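Local coordinates for NUDIX hydrolase (Alicyclobacillus acidocaldarius subsp. acidocaldarius, PDB 3QSJ), which probably hydrolyses phosphorus-containing acid anhydride bonds with the help of bound divalent metal ions, as Nudix enzymes do, at residues D69-L75 with T154-L158; L90-D95 with L129-L135; A182-L186 with L204-V208. All coordinates share one frame; numbering follows the deposited sequence. Where two conformers were deposited one is given.

In the fold
From the N terminus the chain first lays down sheet strands 7-18, 24-31 and 42-48, then reaches the turn at 69-75 that starts helix 72-87. Contact 1 joins this turn to strand 151-160 and closes the long loop between them. Nested inside that loop, contact 2 joins 90-95, just past the end of the same helix, to 129-135, closing a loop that holds helices 107-113 and 119-125. The two contacts touch where Pro-73 packs on Leu-133. Contact 3 follows in series: 182-186 and 204-208 pair two helices that pack against strand 24-31, across the centre of the chain from contact 2. No two of the three cross along the sequence.

Contact 1: D69-L75 with T154-L158; sequences DDDDPAL and TRFFL
A buried salt-bridge network centred on Arg-155 joins strand 151-160 of the mixed sheet to the acidic turn that starts helix 72-87. The guanidinium of Arg-155 takes the Asp-71 carboxylate end-on, one nitrogen to each oxygen. NH1 of Arg-155 makes the straighter bond, to Asp-71 OD1 (2.9 Å, 164°), while Arg-155 NH2 reaches Asp-71 OD2 at 2.9 Å, bent and tilted from the guanidinium plane. Arg-155 NH1 also bonds Asp-72 OD1 at 2.8 Å, coming from above that carboxylate, and is thus shared between two acids. Bends at chi2 (67°) and chi3 (50°) set the guanidinium among the turn's carboxylates. Residues Asp-69 to Asp-72 form a type I turn, and the helix it opens is the Nudix helix, which farther along carries the calcium ligands Glu-82 and Glu-86. Asp-69 N bonds Asp-72 OD2 at 2.9 Å; both Asp-69 and Asp-72 also form salt bridges to Arg-138 on neighbouring strand 137-143. Over one guanidinium face, toward the rim, Leu-75 CD1 lies 3.3 Å from Arg-155 NH2. Phe-157 packs beside Leu-75, with Phe-157 CE2 4.0 Å from Leu-75 CB and Phe-157 CZ 3.6 Å from Asp-72 O.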
ATOM      1  N   ASP A  69     -12.982  11.758   3.377  1.00 18.94           N
ATOM      2  CA  ASP A  69     -13.512  11.428   4.700  1.00 17.26           C
ATOM      3  C   ASP A  69     -12.526  11.693   5.828  1.00 22.37           C
ATOM      4  O   ASP A  69     -11.312  11.725   5.602  1.00 20.69           O
ATOM      5  CB  ASP A  69     -13.921   9.938   4.671  1.00 18.33           C
ATOM      6  CG  ASP A  69     -15.052   9.599   3.727  1.00 27.86           C
ATOM      7  OD1 ASP A  69     -16.145  10.157   3.889  1.00 34.78           O
ATOM      8  OD2 ASP A  69     -14.866   8.740   2.872  1.00 27.26           O
ATOM      9  N   ASP A  70     -13.051  11.882   7.063  1.00 19.59           N
ATOM     10  CA  ASP A  70     -12.167  12.226   8.177  1.00 20.05           C
ATOM     11  C   ASP A  70     -11.156  11.185   8.519  1.00 20.89           C
ATOM     12  O   ASP A  70     -10.103  11.519   9.093  1.00 19.78           O
ATOM     13  CB  ASP A  70     -12.951  12.668   9.412  1.00 23.34           C
ATOM     14  CG  ASP A  70     -13.711  13.991   9.198  1.00 39.87           C
ATOM     15  OD1 ASP A  70     -13.226  14.844   8.402  1.00 41.17           O
ATOM     16  OD2 ASP A  70     -14.760  14.173   9.833  1.00 46.51           O
ATOM     17  N   ASP A  71     -11.442   9.912   8.139  1.00 17.83           N
ATOM     18  CA  ASP A  71     -10.499   8.824   8.400  1.00 15.56           C
ATOM     19  C   ASP A  71      -9.468   8.576   7.272  1.00 17.27           C
ATOM     20  O   ASP A  71      -8.597   7.744   7.429  1.00 17.00           O
ATOM     21  CB  ASP A  71     -11.274   7.548   8.757  1.00 18.10           C
ATOM     22  CG  ASP A  71     -12.199   7.039   7.664  1.00 21.16           C
ATOM     23  OD1 ASP A  71     -12.478   7.812   6.703  1.00 19.37           O
ATOM     24  OD2 ASP A  71     -12.591   5.844   7.727  1.00 22.17           O
ATOM     25  N   ASP A  72      -9.513   9.349   6.180  1.00 14.97           N
ATOM     26  CA  ASP A  72      -8.540   9.178   5.084  1.00 13.49           C
ATOM     27  C   ASP A  72      -7.102   9.387   5.540  1.00 17.09           C
ATOM     28  O   ASP A  72      -6.249   8.572   5.197  1.00 16.30           O
ATOM     29  CB  ASP A  72      -8.896  10.057   3.866  1.00 14.75           C
ATOM     30  CG  ASP A  72      -9.920   9.374   2.986  1.00 17.30           C
ATOM     31  OD1 ASP A  72      -9.870   8.093   2.865  1.00 16.97           O
ATOM     32  OD2 ASP A  72     -10.779  10.092   2.405  1.00 18.29           O
ATOM     33  N   PRO A  73      -6.785  10.404   6.383  1.00 15.10           N
ATOM     34  CA  PRO A  73      -5.370  10.559   6.822  1.00 15.40           C
ATOM     35  C   PRO A  73      -4.926   9.349   7.619  1.00 15.98           C
ATOM     36  O   PRO A  73      -3.845   8.855   7.352  1.00 18.14           O
ATOM     37  CB  PRO A  73      -5.395  11.817   7.715  1.00 17.64           C
ATOM     38  CG  PRO A  73      -6.526  12.673   7.067  1.00 20.07           C
ATOM     39  CD  PRO A  73      -7.603  11.590   6.770  1.00 16.92           C
ATOM     40  N   ALA A  74      -5.731   8.866   8.575  1.00 15.22           N
ATOM     41  CA  ALA A  74      -5.315   7.677   9.352  1.00 15.03           C
ATOM     42  C   ALA A  74      -5.138   6.476   8.438  1.00 15.35           C
ATOM     43  O   ALA A  74      -4.179   5.736   8.607  1.00 15.75           O
ATOM     44  CB  ALA A  74      -6.341   7.329  10.431  1.00 18.00           C
ATOM     45  N   LEU A  75      -6.072   6.241   7.501  1.00 14.85           N
ATOM     46  CA  LEU A  75      -5.956   5.062   6.601  1.00 14.67           C
ATOM     47  C   LEU A  75      -4.754   5.177   5.637  1.00 16.32           C
ATOM     48  O   LEU A  75      -4.137   4.159   5.309  1.00 16.62           O
ATOM     49  CB  LEU A  75      -7.318   4.818   5.877  1.00 15.32           C
ATOM     50  CG  LEU A  75      -8.315   4.229   6.896  1.00 18.16           C
ATOM     51  CD1 LEU A  75      -9.710   4.231   6.372  1.00 19.85           C
ATOM     52  CD2 LEU A  75      -7.941   2.776   7.245  1.00 16.29           C
ATOM     53  N   THR A 154     -11.802  -1.527   2.711  1.00 16.30           N
ATOM     54  CA  THR A 154     -10.414  -1.166   2.393  1.00 13.82           C
ATOM     55  C   THR A 154     -10.283   0.119   1.612  1.00 18.73           C
ATOM     56  O   THR A 154     -10.968   0.288   0.592  1.00 18.26           O
ATOM     57  CB  THR A 154      -9.799  -2.308   1.588  1.00 15.33           C
ATOM     58  OG1 THR A 154      -9.931  -3.537   2.343  1.00 16.99           O
ATOM     59  CG2 THR A 154      -8.270  -2.029   1.268  1.00 18.25           C
ATOM     60  N   ARG A 155      -9.412   1.013   2.089  1.00 16.07           N
ATOM     61  CA  ARG A 155      -9.148   2.311   1.470  1.00 14.88           C
ATOM     62  C   ARG A 155      -7.905   2.137   0.617  1.00 16.10           C
ATOM     63  O   ARG A 155      -6.895   1.688   1.124  1.00 17.70           O
ATOM     64  CB  ARG A 155      -8.911   3.385   2.537  1.00 15.06           C
ATOM     65  CG  ARG A 155      -9.348   4.811   2.103  1.00 17.87           C
ATOM     66  CD  ARG A 155     -10.879   5.001   1.923  1.00 16.79           C
ATOM     67  NE  ARG A 155     -11.641   4.510   3.064  1.00 18.85           N
ATOM     68  CZ  ARG A 155     -12.071   5.258   4.098  1.00 24.18           C
ATOM     69  NH1 ARG A 155     -11.794   6.564   4.151  1.00 19.78           N
ATOM     70  NH2 ARG A 155     -12.732   4.701   5.094  1.00 17.99           N
ATOM     71  N   PHE A 156      -7.955   2.510  -0.659  1.00 14.56           N
ATOM     72  CA  PHE A 156      -6.813   2.351  -1.564  1.00 13.43           C
ATOM     73  C   PHE A 156      -6.167   3.760  -1.830  1.00 16.54           C
ATOM     74  O   PHE A 156      -6.841   4.729  -2.163  1.00 16.66           O
ATOM     75  CB  PHE A 156      -7.312   1.808  -2.946  1.00 14.93           C
ATOM     76  CG  PHE A 156      -7.595   0.324  -2.888  1.00 17.65           C
ATOM     77  CD1 PHE A 156      -6.682  -0.583  -3.396  1.00 22.29           C
ATOM     78  CD2 PHE A 156      -8.703  -0.162  -2.197  1.00 18.62           C
ATOM     79  CE1 PHE A 156      -6.893  -1.987  -3.275  1.00 23.80           C
ATOM     80  CE2 PHE A 156      -8.913  -1.571  -2.070  1.00 23.05           C
ATOM     81  CZ  PHE A 156      -8.000  -2.452  -2.593  1.00 22.26           C
ATOM     82  N   PHE A 157      -4.852   3.809  -1.742  1.00 14.09           N
ATOM     83  CA  PHE A 157      -4.069   5.002  -1.982  1.00 14.41           C
ATOM     84  C   PHE A 157      -3.044   4.679  -3.038  1.00 16.11           C
ATOM     85  O   PHE A 157      -2.503   3.536  -3.107  1.00 16.12           O
ATOM     86  CB  PHE A 157      -3.355   5.472  -0.677  1.00 14.13           C
ATOM     87  CG  PHE A 157      -4.367   5.959   0.319  1.00 14.79           C
ATOM     88  CD1 PHE A 157      -4.850   7.269   0.260  1.00 16.30           C
ATOM     89  CD2 PHE A 157      -4.832   5.117   1.318  1.00 15.78           C
ATOM     90  CE1 PHE A 157      -5.785   7.721   1.203  1.00 18.42           C
ATOM     91  CE2 PHE A 157      -5.789   5.564   2.240  1.00 16.82           C
ATOM     92  CZ  PHE A 157      -6.343   6.826   2.094  1.00 15.26           C
ATOM     93  N   LEU A 158      -2.709   5.708  -3.786  1.00 13.42           N
ATOM     94  CA  LEU A 158      -1.679   5.609  -4.823  1.00 12.42           C
ATOM     95  C   LEU A 158      -0.512   6.567  -4.475  1.00 16.63           C
ATOM     96  O   LEU A 158      -0.768   7.678  -4.005  1.00 15.11           O
ATOM     97  CB  LEU A 158      -2.328   6.080  -6.157  1.00 13.85           C
ATOM     98  CG  LEU A 158      -1.424   6.044  -7.381  1.00 17.62           C
ATOM     99  CD1 LEU A 158      -1.301   4.567  -7.886  1.00 17.07           C
ATOM    100  CD2 LEU A 158      -2.067   6.849  -8.549  1.00 20.53           C
TER

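Contact 2: L90-D95 with L129-L135; sequences LLAVRD and LAFDLGL
Asp-132 N, just past strand 130-131, gives Ala-92 O a short, nearly straight hydrogen bond (2.6 Å, 166°), and the CA-H of Phe-131 adds a weaker contact to the same oxygen. Two residues on, Arg-94 and Ala-130 form an antiparallel hydrogen-bonded pair, Arg-94 N to Ala-130 O at 3.0 Å and Ala-130 N to Arg-94 O at 3.1 Å. Val-93 and Phe-131 between them are a non-hydrogen-bonded pair with side chains on one face, where Val-93 CG2 meets Phe-131 CE1 at 3.5 Å. The ring edge faces Leu-90 and Leu-91: Leu-91 O lies in the ring plane, 3.3 Å from Phe-131 CD1, and Leu-90 CD2 stands 3.7 Å from Phe-131 CZ. Val-93 turns its other methyl, CG1, to Leu-129 CD1.

On the other face, the chain of Arg-94 leaves between its backbone N and carbonyl carbon (chi1 52°) and lays CD 3.8 Å from Asp-132 CB. A bend at chi3 (-83°) then turns the guanidinium side-on to Asp-95 O, which accepts from NE of Arg-94 at 2.9 Å and also from its NH2; Phe-61 adds a cation-pi contact. A leucine in place of Arg-94 would probably leave Asp-95 O without both of these donors and the Phe-61 ring without its cation. Asp-132 OD1 accepts from Gly-134 N in an Asx turn that leads into a short 3-10 segment, where Leu-135 CD1 packs on Ala-92 CB. Phe-131 also touches Leu-80 of the Nudix helix and Leu-124 of helix 119-125, so the apolar face of this small two-stranded antiparallel sheet, Val-93 and Phe-131, lies toward these two helices of the Nudix fold.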
ATOM      1  N   LEU A  90      10.069   2.998   3.723  1.00 17.70           N
ATOM      2  CA  LEU A  90       9.128   3.976   4.279  1.00 19.79           C
ATOM      3  C   LEU A  90       8.989   5.010   3.260  1.00 22.40           C
ATOM      4  O   LEU A  90       9.970   5.726   2.953  1.00 21.31           O
ATOM      5  CB  LEU A  90       9.631   4.663   5.564  1.00 21.44           C
ATOM      6  CG  LEU A  90       9.267   4.027   6.865  1.00 24.12           C
ATOM      7  CD1 LEU A  90      10.090   4.615   8.021  1.00 24.60           C
ATOM      8  CD2 LEU A  90       7.770   4.123   7.142  1.00 19.63           C
ATOM      9  N   LEU A  91       7.792   5.116   2.703  0.52 17.51           N
ATOM     10  CA  LEU A  91       7.473   6.092   1.673  0.52 16.38           C
ATOM     11  C   LEU A  91       6.956   7.364   2.277  0.52 19.14           C
ATOM     12  O   LEU A  91       6.349   7.349   3.361  0.52 17.84           O
ATOM     13  CB  LEU A  91       6.385   5.552   0.732  0.52 17.27           C
ATOM     14  CG  LEU A  91       6.879   4.599  -0.364  0.52 22.35           C
ATOM     15  CD1 LEU A  91       7.492   3.410   0.204  0.52 20.59           C
ATOM     16  CD2 LEU A  91       5.785   4.169  -1.176  0.52 23.85           C
ATOM     17  N   ALA A  92       7.155   8.475   1.528  1.00 16.24           N
ATOM     18  CA  ALA A  92       6.568   9.796   1.894  1.00 15.44           C
ATOM     19  C   ALA A  92       6.916  10.265   3.304  1.00 19.69           C
ATOM     20  O   ALA A  92       6.122  10.945   3.932  1.00 22.08           O
ATOM     21  CB  ALA A  92       5.030   9.745   1.732  1.00 15.44           C
ATOM     22  N   VAL A  93       8.128  10.025   3.729  1.00 14.77           N
ATOM     23  CA  VAL A  93       8.585  10.518   5.050  1.00 13.15           C
ATOM     24  C   VAL A  93       9.405  11.798   4.839  1.00 18.34           C
ATOM     25  O   VAL A  93      10.210  11.887   3.870  1.00 17.23           O
ATOM     26  CB  VAL A  93       9.362   9.413   5.812  1.00 17.38           C
ATOM     27  CG1 VAL A  93      10.077   9.950   7.075  1.00 19.24           C
ATOM     28  CG2 VAL A  93       8.405   8.271   6.201  1.00 16.61           C
ATOM     29  N   ARG A  94       9.256  12.766   5.787  1.00 15.19           N
ATOM     30  CA  ARG A  94      10.078  13.982   5.735  1.00 16.56           C
ATOM     31  C   ARG A  94      10.239  14.550   7.143  1.00 19.33           C
ATOM     32  O   ARG A  94       9.509  14.156   8.058  1.00 18.28           O
ATOM     33  CB  ARG A  94       9.353  15.032   4.858  1.00 16.40           C
ATOM     34  CG  ARG A  94       7.905  15.262   5.271  1.00 19.22           C
ATOM     35  CD  ARG A  94       7.396  16.557   4.652  1.00 18.37           C
ATOM     36  NE  ARG A  94       7.816  17.668   5.495  1.00 17.98           N
ATOM     37  CZ  ARG A  94       7.360  18.901   5.348  1.00 21.93           C
ATOM     38  NH1 ARG A  94       6.441  19.170   4.421  1.00 21.43           N
ATOM     39  NH2 ARG A  94       7.779  19.867   6.155  1.00 20.28           N
ATOM     40  N   ASP A  95      11.109  15.556   7.299  1.00 17.67           N
ATOM     41  CA  ASP A  95      11.217  16.226   8.606  1.00 17.85           C
ATOM     42  C   ASP A  95      10.550  17.621   8.495  1.00 22.45           C
ATOM     43  O   ASP A  95      10.001  17.976   7.446  1.00 20.00           O
ATOM     44  CB  ASP A  95      12.676  16.343   9.041  1.00 20.50           C
ATOM     45  CG  ASP A  95      13.588  17.127   8.128  1.00 27.65           C
ATOM     46  OD1 ASP A  95      13.070  17.877   7.258  1.00 24.72           O
ATOM     47  OD2 ASP A  95      14.816  17.046   8.320  1.00 26.62           O
ATOM     48  N   LEU A 129      10.228  12.851  12.671  1.00 18.86           N
ATOM     49  CA  LEU A 129       9.750  12.657  11.295  1.00 17.77           C
ATOM     50  C   LEU A 129       8.247  12.379  11.213  1.00 18.20           C
ATOM     51  O   LEU A 129       7.654  11.889  12.187  1.00 18.62           O
ATOM     52  CB  LEU A 129      10.519  11.456  10.683  1.00 16.90           C
ATOM     53  CG  LEU A 129      12.032  11.609  10.555  1.00 19.54           C
ATOM     54  CD1 LEU A 129      12.616  10.367   9.977  1.00 21.14           C
ATOM     55  CD2 LEU A 129      12.399  12.850   9.790  1.00 21.37           C
ATOM     56  N   ALA A 130       7.647  12.568  10.007  1.00 13.77           N
ATOM     57  CA  ALA A 130       6.257  12.175   9.845  1.00 16.42           C
ATOM     58  C   ALA A 130       6.007  12.007   8.390  1.00 19.33           C
ATOM     59  O   ALA A 130       6.884  12.367   7.559  1.00 17.98           O
ATOM     60  CB  ALA A 130       5.301  13.233  10.466  1.00 18.82           C
ATOM     61  N   PHE A 131       4.821  11.475   8.071  1.00 15.25           N
ATOM     62  CA  PHE A 131       4.474  11.237   6.660  1.00 13.42           C
ATOM     63  C   PHE A 131       3.978  12.503   5.986  1.00 17.31           C
ATOM     64  O   PHE A 131       3.239  13.281   6.606  1.00 17.70           O
ATOM     65  CB  PHE A 131       3.373  10.209   6.574  1.00 14.13           C
ATOM     66  CG  PHE A 131       3.876   8.831   6.957  1.00 15.23           C
ATOM     67  CD1 PHE A 131       4.824   8.175   6.164  1.00 14.14           C
ATOM     68  CD2 PHE A 131       3.453   8.225   8.143  1.00 16.83           C
ATOM     69  CE1 PHE A 131       5.233   6.875   6.449  1.00 15.85           C
ATOM     70  CE2 PHE A 131       3.885   6.928   8.467  1.00 17.84           C
ATOM     71  CZ  PHE A 131       4.768   6.251   7.615  1.00 14.88           C
ATOM     72  N   ASP A 132       4.313  12.657   4.698  1.00 12.56           N
ATOM     73  CA  ASP A 132       3.755  13.769   3.907  1.00 12.90           C
ATOM     74  C   ASP A 132       2.586  13.080   3.167  1.00 16.13           C
ATOM     75  O   ASP A 132       2.771  12.430   2.108  1.00 15.29           O
ATOM     76  CB  ASP A 132       4.819  14.301   2.909  1.00 14.49           C
ATOM     77  CG  ASP A 132       4.217  15.383   2.001  1.00 19.38           C
ATOM     78  OD1 ASP A 132       2.992  15.694   2.164  1.00 19.37           O
ATOM     79  OD2 ASP A 132       4.972  15.924   1.131  1.00 18.56           O
ATOM     80  N   LEU A 133       1.384  13.233   3.712  1.00 14.73           N
ATOM     81  CA  LEU A 133       0.192  12.609   3.104  1.00 14.79           C
ATOM     82  C   LEU A 133      -0.204  13.223   1.738  1.00 14.82           C
ATOM     83  O   LEU A 133      -0.915  12.576   0.966  1.00 15.66           O
ATOM     84  CB  LEU A 133      -0.970  12.705   4.091  1.00 14.63           C
ATOM     85  CG  LEU A 133      -0.692  11.943   5.404  1.00 18.94           C
ATOM     86  CD1 LEU A 133      -1.885  12.070   6.391  1.00 19.14           C
ATOM     87  CD2 LEU A 133      -0.257  10.455   5.136  1.00 18.74           C
ATOM     88  N   GLY A 134       0.352  14.387   1.430  1.00 14.14           N
ATOM     89  CA  GLY A 134       0.143  15.063   0.162  1.00 14.78           C
ATOM     90  C   GLY A 134       0.701  14.247  -1.012  1.00 15.87           C
ATOM     91  O   GLY A 134       0.369  14.504  -2.181  1.00 16.88           O
ATOM     92  N   LEU A 135       1.604  13.315  -0.715  1.00 13.54           N
ATOM     93  CA  LEU A 135       2.229  12.413  -1.726  1.00 13.92           C
ATOM     94  C   LEU A 135       1.328  11.199  -2.030  1.00 16.08           C
ATOM     95  O   LEU A 135       1.647  10.440  -2.939  1.00 17.62           O
ATOM     96  CB  LEU A 135       3.600  11.965  -1.249  1.00 13.05           C
ATOM     97  CG  LEU A 135       4.654  13.067  -1.255  1.00 17.65           C
ATOM     98  CD1 LEU A 135       5.973  12.511  -0.655  1.00 17.94           C
ATOM     99  CD2 LEU A 135       4.910  13.576  -2.677  1.00 24.19           C
TER

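Contact 3: A182-L186 with L204-V208; sequences ARDML and LKALV
Leu-204 meets Ala-182 and Met-185 where helix 198-209 packs on helix 182-190, a roughly antiparallel pair of helices joined by a short loop and lying against the mixed sheet of the Nudix fold. The axes of the two segments stand at 141° and come within 8.9 Å of each other at their closest approach. Leu-204 divides its two methyls: CD2 sits 4.1 Å from Ala-182 CB, and CD1 reaches CG of Met-185, a selenomethionine, at 4.0 Å. The end of the Met-185 chain leads away from helix 198-209; its side chain also touches Val-28 on strand 24-31.

Lys-205 points its CB away from the partner helix, yet its aliphatic stem takes part. Its CG lies 3.7 Å from Leu-186 CD2, the two side chains crossing at about a right angle. The leucine gets there with CG anti to its own backbone N (chi1 -175°), which carries both methyls toward the second helix.

Leu-207 brings its CB to 3.8 Å from Ala-182 CB, while its side chain also touches Val-26 of the sheet strand 24-31. The small alanine is therefore bordered by Leu-204, Leu-207 and Val-208 together.

Val-208 uses its branches separately. CG2 is pressed to the start of the first helix, 3.5 Å from Arg-183 N. With CG1 anti to the valine N (chi1 169°), that methyl lies over one face of the Arg-183 guanidinium, displaced toward its rim, with Val-208 CG1 3.6 Å from Arg-183 NH2.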
ATOM      1  N   ALA A 182       2.051  -3.403 -14.905  1.00 26.98           N
ATOM      2  CA  ALA A 182       0.639  -3.698 -14.525  1.00 27.35           C
ATOM      3  C   ALA A 182      -0.059  -4.597 -15.571  1.00 32.31           C
ATOM      4  O   ALA A 182      -0.825  -5.484 -15.199  1.00 33.48           O
ATOM      5  CB  ALA A 182      -0.129  -2.391 -14.320  1.00 27.95           C
ATOM      6  N   ARG A 183       0.266  -4.415 -16.875  1.00 28.45           N
ATOM      7  CA  ARG A 183      -0.270  -5.245 -17.985  1.00 29.30           C
ATOM      8  C   ARG A 183       0.068  -6.750 -17.813  1.00 38.13           C
ATOM      9  O   ARG A 183      -0.817  -7.616 -17.999  1.00 39.71           O
ATOM     10  CB  ARG A 183       0.284  -4.709 -19.317  1.00 31.93           C
ATOM     11  CG  ARG A 183      -0.532  -5.091 -20.544  1.00 43.51           C
ATOM     12  CD  ARG A 183       0.058  -4.467 -21.804  1.00 50.71           C
ATOM     13  NE  ARG A 183       0.068  -3.000 -21.757  1.00 57.53           N
ATOM     14  CZ  ARG A 183      -0.889  -2.223 -22.257  1.00 78.40           C
ATOM     15  NH1 ARG A 183      -0.794  -0.903 -22.169  1.00 69.28           N
ATOM     16  NH2 ARG A 183      -1.954  -2.763 -22.848  1.00 61.72           N
ATOM     17  N   ASP A 184       1.355  -7.052 -17.501  1.00 36.42           N
ATOM     18  CA  ASP A 184       1.908  -8.405 -17.282  1.00 37.94           C
ATOM     19  C   ASP A 184       1.092  -9.117 -16.205  1.00 40.70           C
ATOM     20  O   ASP A 184       0.590 -10.216 -16.420  1.00 41.83           O
ATOM     21  CB  ASP A 184       3.378  -8.329 -16.773  1.00 39.94           C
ATOM     22  CG  ASP A 184       4.518  -8.331 -17.785  1.00 49.41           C
ATOM     23  OD1 ASP A 184       4.286  -7.925 -18.944  1.00 49.61           O
ATOM     24  OD2 ASP A 184       5.676  -8.660 -17.380  1.00 50.56           O
HETATM   25  N   MSE A 185       0.955  -8.464 -15.043  1.00 30.74           N
HETATM   26  CA  MSE A 185       0.264  -9.005 -13.883  1.00 26.81           C
HETATM   27  C   MSE A 185      -1.220  -9.215 -14.156  1.00 30.22           C
HETATM   28  O   MSE A 185      -1.767 -10.274 -13.847  1.00 30.06           O
HETATM   29  CB  MSE A 185       0.450  -8.078 -12.690  1.00 26.04           C
HETATM   30  CG  MSE A 185      -0.014  -8.712 -11.414  1.00 31.06           C
HETATM   31 SE   MSE A 185       0.676 -10.510 -11.171  0.59 39.05          SE
HETATM   32  CE  MSE A 185       2.409 -10.145 -10.803  1.00 34.59           C
ATOM     33  N   LEU A 186      -1.836  -8.253 -14.809  1.00 26.59           N
ATOM     34  CA  LEU A 186      -3.248  -8.341 -15.190  1.00 30.04           C
ATOM     35  C   LEU A 186      -3.525  -9.584 -16.039  1.00 34.72           C
ATOM     36  O   LEU A 186      -4.457 -10.326 -15.743  1.00 35.44           O
ATOM     37  CB  LEU A 186      -3.706  -7.065 -15.951  1.00 30.69           C
ATOM     38  CG  LEU A 186      -5.215  -7.007 -16.302  1.00 37.51           C
ATOM     39  CD1 LEU A 186      -6.110  -7.229 -15.057  1.00 37.27           C
ATOM     40  CD2 LEU A 186      -5.566  -5.733 -16.988  1.00 37.90           C
ATOM     41  N   LEU A 204      -5.234  -2.688 -11.391  1.00 22.68           N
ATOM     42  CA  LEU A 204      -4.354  -3.017 -12.524  1.00 23.46           C
ATOM     43  C   LEU A 204      -4.908  -2.557 -13.858  1.00 26.67           C
ATOM     44  O   LEU A 204      -4.176  -1.959 -14.644  1.00 27.26           O
ATOM     45  CB  LEU A 204      -4.021  -4.495 -12.544  1.00 23.28           C
ATOM     46  CG  LEU A 204      -3.308  -5.016 -11.305  1.00 22.83           C
ATOM     47  CD1 LEU A 204      -3.396  -6.530 -11.299  1.00 23.67           C
ATOM     48  CD2 LEU A 204      -1.813  -4.519 -11.223  1.00 22.97           C
ATOM     49  N   LYS A 205      -6.215  -2.740 -14.088  1.00 25.01           N
ATOM     50  CA  LYS A 205      -6.845  -2.272 -15.329  1.00 25.75           C
ATOM     51  C   LYS A 205      -6.760  -0.739 -15.424  1.00 26.45           C
ATOM     52  O   LYS A 205      -6.518  -0.212 -16.526  1.00 25.99           O
ATOM     53  CB  LYS A 205      -8.328  -2.678 -15.408  1.00 29.44           C
ATOM     54  CG  LYS A 205      -8.592  -4.152 -15.563  1.00 28.56           C
ATOM     55  CD  LYS A 205     -10.117  -4.394 -15.595  1.00 37.63           C
ATOM     56  CE  LYS A 205     -10.460  -5.856 -15.736  1.00 53.20           C
ATOM     57  NZ  LYS A 205     -11.809  -6.159 -15.199  1.00 60.65           N
ATOM     58  N   ALA A 206      -6.934  -0.023 -14.270  1.00 24.14           N
ATOM     59  CA  ALA A 206      -6.877   1.460 -14.241  1.00 24.94           C
ATOM     60  C   ALA A 206      -5.480   1.896 -14.610  1.00 26.21           C
ATOM     61  O   ALA A 206      -5.313   2.806 -15.400  1.00 25.04           O
ATOM     62  CB  ALA A 206      -7.246   2.005 -12.854  1.00 26.01           C
ATOM     63  N   LEU A 207      -4.462   1.243 -14.043  1.00 23.42           N
ATOM     64  CA  LEU A 207      -3.052   1.542 -14.360  1.00 22.61           C
ATOM     65  C   LEU A 207      -2.711   1.257 -15.845  1.00 27.69           C
ATOM     66  O   LEU A 207      -2.011   2.048 -16.489  1.00 27.52           O
ATOM     67  CB  LEU A 207      -2.163   0.683 -13.464  1.00 21.07           C
ATOM     68  CG  LEU A 207      -2.139   1.072 -11.970  1.00 20.17           C
ATOM     69  CD1 LEU A 207      -1.199   0.133 -11.203  1.00 21.50           C
ATOM     70  CD2 LEU A 207      -1.744   2.545 -11.785  1.00 22.72           C
ATOM     71  N   VAL A 208      -3.251   0.167 -16.409  1.00 25.63           N
ATOM     72  CA  VAL A 208      -2.993  -0.153 -17.831  1.00 25.65           C
ATOM     73  C   VAL A 208      -3.559   0.927 -18.765  1.00 32.04           C
ATOM     74  O   VAL A 208      -2.925   1.239 -19.787  1.00 32.54           O
ATOM     75  CB  VAL A 208      -3.489  -1.588 -18.164  1.00 30.75           C
ATOM     76  CG1 VAL A 208      -3.490  -1.887 -19.680  1.00 33.10           C
ATOM     77  CG2 VAL A 208      -2.652  -2.628 -17.412  1.00 29.08           C
TER